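Local structure of tRNA dimethylallyltransferase (Staphylococcus epidermidis ATCC 12228, 3D3Q) at residues L112-Y116 / Q190-Y196. The protein probably transfers a dimethylallyl group from dimethylallyl diphosphate onto adenosine 37 of tRNAs that read codons beginning with uridine. Residues are numbered along the deposited sequence.
Sequences LLYNY and QQFTENY
A single antiparallel beta bridge joins the chain just past the ends of two helices in this P-loop NTPase-type fold. Helix 106-113 ends into Tyr114, and helix 184-192 ends into Thr193; residues 193-196 then lead into strand 197-204 of the parallel sheet. Tyr114 and Glu194 form a non-hydrogen-bonded pair, CA to CA 4.4 Å, both with extended backbones.

Two backbone hydrogen bonds flank the pair. Asn195 N donates to Leu113 O at 2.9 Å, and Asn115 N to Thr193 O at 2.8 Å. The same carbonyls accept CA-H...O contacts: Glu194 CA to Leu113 O, 3.3 Å, and Tyr114 CA to Thr193 O, 3.2 Å.

Side chains pack around the bridge. Tyr114 (chi1 m) lays a ring face against Gln190 in a CH-pi contact, with Gln190 CG 4.0 Å from the centroid of the Tyr114 ring. Lys287 O and Arg186 hold the Gln190 amide, and Lys6 forms a salt bridge with Glu194. Tyr196 (chi1 m) sits against helix 78-94. Its ring edge faces Leu112 O, and its CE1 lies 3.9 Å from Leu112 CD1.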
ATOM      1  N   LEU A 112      -3.272   4.534  10.945  1.00 42.94           N
ATOM      2  CA  LEU A 112      -2.262   5.519  11.320  1.00 43.24           C
ATOM      3  C   LEU A 112      -2.607   6.930  10.882  1.00 42.84           C
ATOM      4  O   LEU A 112      -2.201   7.901  11.514  1.00 43.39           O
ATOM      5  CB  LEU A 112      -0.905   5.137  10.705  1.00 42.95           C
ATOM      6  CG  LEU A 112       0.219   6.182  10.702  1.00 41.60           C
ATOM      7  CD1 LEU A 112       0.587   6.600  12.125  1.00 40.14           C
ATOM      8  CD2 LEU A 112       1.412   5.598   9.984  1.00 40.07           C
ATOM      9  N   LEU A 113      -3.349   7.044   9.793  1.00 42.94           N
ATOM     10  CA  LEU A 113      -3.702   8.355   9.276  1.00 43.87           C
ATOM     11  C   LEU A 113      -4.932   8.980   9.922  1.00 43.65           C
ATOM     12  O   LEU A 113      -4.965  10.185  10.159  1.00 43.18           O
ATOM     13  CB  LEU A 113      -3.903   8.274   7.761  1.00 44.22           C
ATOM     14  CG  LEU A 113      -2.660   7.811   6.991  1.00 45.40           C
ATOM     15  CD1 LEU A 113      -2.997   7.662   5.525  1.00 45.75           C
ATOM     16  CD2 LEU A 113      -1.534   8.817   7.185  1.00 45.87           C
ATOM     17  N   TYR A 114      -5.921   8.155  10.236  1.00 43.62           N
ATOM     18  CA  TYR A 114      -7.166   8.644  10.805  1.00 43.89           C
ATOM     19  C   TYR A 114      -7.494   8.058  12.159  1.00 45.49           C
ATOM     20  O   TYR A 114      -7.169   6.911  12.432  1.00 47.98           O
ATOM     21  CB  TYR A 114      -8.306   8.321   9.845  1.00 43.38           C
ATOM     22  CG  TYR A 114      -7.996   8.688   8.416  1.00 40.83           C
ATOM     23  CD1 TYR A 114      -7.683   9.995   8.085  1.00 39.48           C
ATOM     24  CD2 TYR A 114      -8.007   7.728   7.401  1.00 40.02           C
ATOM     25  CE1 TYR A 114      -7.387  10.354   6.791  1.00 40.57           C
ATOM     26  CE2 TYR A 114      -7.713   8.075   6.086  1.00 40.05           C
ATOM     27  CZ  TYR A 114      -7.401   9.405   5.795  1.00 40.06           C
ATOM     28  OH  TYR A 114      -7.103   9.819   4.524  1.00 39.18           O
ATOM     29  N   ASN A 115      -8.158   8.840  12.999  1.00 47.91           N
ATOM     30  CA  ASN A 115      -8.549   8.366  14.314  1.00 49.56           C
ATOM     31  C   ASN A 115      -9.983   7.903  14.356  1.00 50.49           C
ATOM     32  O   ASN A 115     -10.749   8.386  15.181  1.00 50.90           O
ATOM     33  CB  ASN A 115      -8.393   9.467  15.338  1.00 49.54           C
ATOM     34  CG  ASN A 115      -7.045   9.478  15.954  1.00 51.39           C
ATOM     35  OD1 ASN A 115      -6.793  10.253  16.867  1.00 52.45           O
ATOM     36  ND2 ASN A 115      -6.151   8.612  15.465  1.00 52.07           N
ATOM     37  N   TYR A 116     -10.356   6.982  13.480  1.00 52.16           N
ATOM     38  CA  TYR A 116     -11.725   6.495  13.469  1.00 56.16           C
ATOM     39  C   TYR A 116     -11.744   4.998  13.205  1.00 57.51           C
ATOM     40  O   TYR A 116     -10.807   4.448  12.618  1.00 57.90           O
ATOM     41  CB  TYR A 116     -12.579   7.261  12.418  1.00 57.14           C
ATOM     42  CG  TYR A 116     -12.600   6.679  10.993  1.00 59.54           C
ATOM     43  CD1 TYR A 116     -13.492   5.652  10.632  1.00 59.56           C
ATOM     44  CD2 TYR A 116     -11.689   7.126  10.008  1.00 60.05           C
ATOM     45  CE1 TYR A 116     -13.464   5.087   9.337  1.00 58.58           C
ATOM     46  CE2 TYR A 116     -11.665   6.562   8.714  1.00 57.31           C
ATOM     47  CZ  TYR A 116     -12.550   5.547   8.400  1.00 56.66           C
ATOM     48  OH  TYR A 116     -12.497   4.968   7.168  1.00 56.07           O
ATOM     49  N   GLN A 190     -12.752  11.649   7.200  1.00 48.78           N
ATOM     50  CA  GLN A 190     -11.313  11.465   7.023  1.00 47.47           C
ATOM     51  C   GLN A 190     -10.608  12.806   7.122  1.00 47.16           C
ATOM     52  O   GLN A 190      -9.462  12.889   7.562  1.00 47.10           O
ATOM     53  CB  GLN A 190     -11.006  10.808   5.679  1.00 46.09           C
ATOM     54  CG  GLN A 190     -11.402   9.345   5.624  1.00 45.76           C
ATOM     55  CD  GLN A 190     -11.003   8.696   4.319  1.00 46.83           C
ATOM     56  OE1 GLN A 190     -10.923   9.367   3.289  1.00 46.52           O
ATOM     57  NE2 GLN A 190     -10.760   7.386   4.347  1.00 47.75           N
ATOM     58  N   GLN A 191     -11.314  13.861   6.738  1.00 46.02           N
ATOM     59  CA  GLN A 191     -10.763  15.202   6.777  1.00 46.91           C
ATOM     60  C   GLN A 191     -10.658  15.761   8.192  1.00 45.51           C
ATOM     61  O   GLN A 191      -9.831  16.625   8.475  1.00 43.97           O
ATOM     62  CB  GLN A 191     -11.635  16.112   5.933  1.00 50.20           C
ATOM     63  CG  GLN A 191     -11.198  17.544   5.895  1.00 56.18           C
ATOM     64  CD  GLN A 191     -12.284  18.418   5.311  1.00 59.90           C
ATOM     65  OE1 GLN A 191     -13.344  18.599   5.929  1.00 61.10           O
ATOM     66  NE2 GLN A 191     -12.045  18.947   4.107  1.00 60.36           N
ATOM     67  N   PHE A 192     -11.489  15.257   9.088  1.00 45.01           N
ATOM     68  CA  PHE A 192     -11.479  15.758  10.447  1.00 45.77           C
ATOM     69  C   PHE A 192     -10.768  14.860  11.434  1.00 44.99           C
ATOM     70  O   PHE A 192     -10.308  15.337  12.471  1.00 43.59           O
ATOM     71  CB  PHE A 192     -12.915  15.997  10.913  1.00 46.62           C
ATOM     72  CG  PHE A 192     -13.027  16.482  12.334  1.00 47.97           C
ATOM     73  CD1 PHE A 192     -12.450  17.688  12.723  1.00 48.19           C
ATOM     74  CD2 PHE A 192     -13.725  15.732  13.284  1.00 47.46           C
ATOM     75  CE1 PHE A 192     -12.567  18.138  14.030  1.00 47.15           C
ATOM     76  CE2 PHE A 192     -13.847  16.173  14.592  1.00 45.13           C
ATOM     77  CZ  PHE A 192     -13.267  17.378  14.966  1.00 46.16           C
ATOM     78  N   THR A 193     -10.695  13.567  11.130  1.00 45.06           N
ATOM     79  CA  THR A 193     -10.038  12.620  12.029  1.00 46.66           C
ATOM     80  C   THR A 193      -8.605  12.372  11.630  1.00 47.05           C
ATOM     81  O   THR A 193      -7.973  11.452  12.146  1.00 46.69           O
ATOM     82  CB  THR A 193     -10.694  11.231  12.040  1.00 47.22           C
ATOM     83  OG1 THR A 193     -12.033  11.305  11.546  1.00 48.99           O
ATOM     84  CG2 THR A 193     -10.713  10.695  13.450  1.00 46.02           C
ATOM     85  N   GLU A 194      -8.096  13.181  10.709  1.00 47.75           N
ATOM     86  CA  GLU A 194      -6.725  13.011  10.238  1.00 49.40           C
ATOM     87  C   GLU A 194      -5.684  13.534  11.212  1.00 48.31           C
ATOM     88  O   GLU A 194      -5.776  14.654  11.692  1.00 48.33           O
ATOM     89  CB  GLU A 194      -6.530  13.680   8.881  1.00 51.42           C
ATOM     90  CG  GLU A 194      -6.845  15.153   8.876  1.00 56.87           C
ATOM     91  CD  GLU A 194      -6.607  15.785   7.515  1.00 60.08           C
ATOM     92  OE1 GLU A 194      -7.003  16.966   7.326  1.00 61.22           O
ATOM     93  OE2 GLU A 194      -6.018  15.102   6.638  1.00 60.95           O
ATOM     94  N   ASN A 195      -4.679  12.711  11.475  1.00 46.51           N
ATOM     95  CA  ASN A 195      -3.645  13.073  12.398  1.00 45.67           C
ATOM     96  C   ASN A 195      -2.495  13.809  11.772  1.00 45.98           C
ATOM     97  O   ASN A 195      -1.764  14.497  12.466  1.00 47.00           O
ATOM     98  CB  ASN A 195      -3.124  11.834  13.102  1.00 47.07           C
ATOM     99  CG  ASN A 195      -4.231  11.059  13.789  1.00 48.46           C
ATOM    100  OD1 ASN A 195      -5.162  11.651  14.342  1.00 49.07           O
ATOM    101  ND2 ASN A 195      -4.143   9.730  13.754  1.00 48.06           N
ATOM    102  N   TYR A 196      -2.316  13.686  10.468  1.00 46.29           N
ATOM    103  CA  TYR A 196      -1.195  14.364   9.843  1.00 47.17           C
ATOM    104  C   TYR A 196      -1.528  15.070   8.547  1.00 47.82           C
ATOM    105  O   TYR A 196      -2.541  14.786   7.910  1.00 47.37           O
ATOM    106  CB  TYR A 196      -0.063  13.363   9.575  1.00 46.04           C
ATOM    107  CG  TYR A 196       0.258  12.454  10.739  1.00 45.49           C
ATOM    108  CD1 TYR A 196      -0.399  11.234  10.904  1.00 44.85           C
ATOM    109  CD2 TYR A 196       1.232  12.810  11.672  1.00 45.74           C
ATOM    110  CE1 TYR A 196      -0.082  10.389  11.973  1.00 44.31           C
ATOM    111  CE2 TYR A 196       1.549  11.980  12.742  1.00 43.91           C
ATOM    112  CZ  TYR A 196       0.897  10.778  12.887  1.00 43.56           C
ATOM    113  OH  TYR A 196       1.247   9.973  13.943  1.00 42.22           O
TER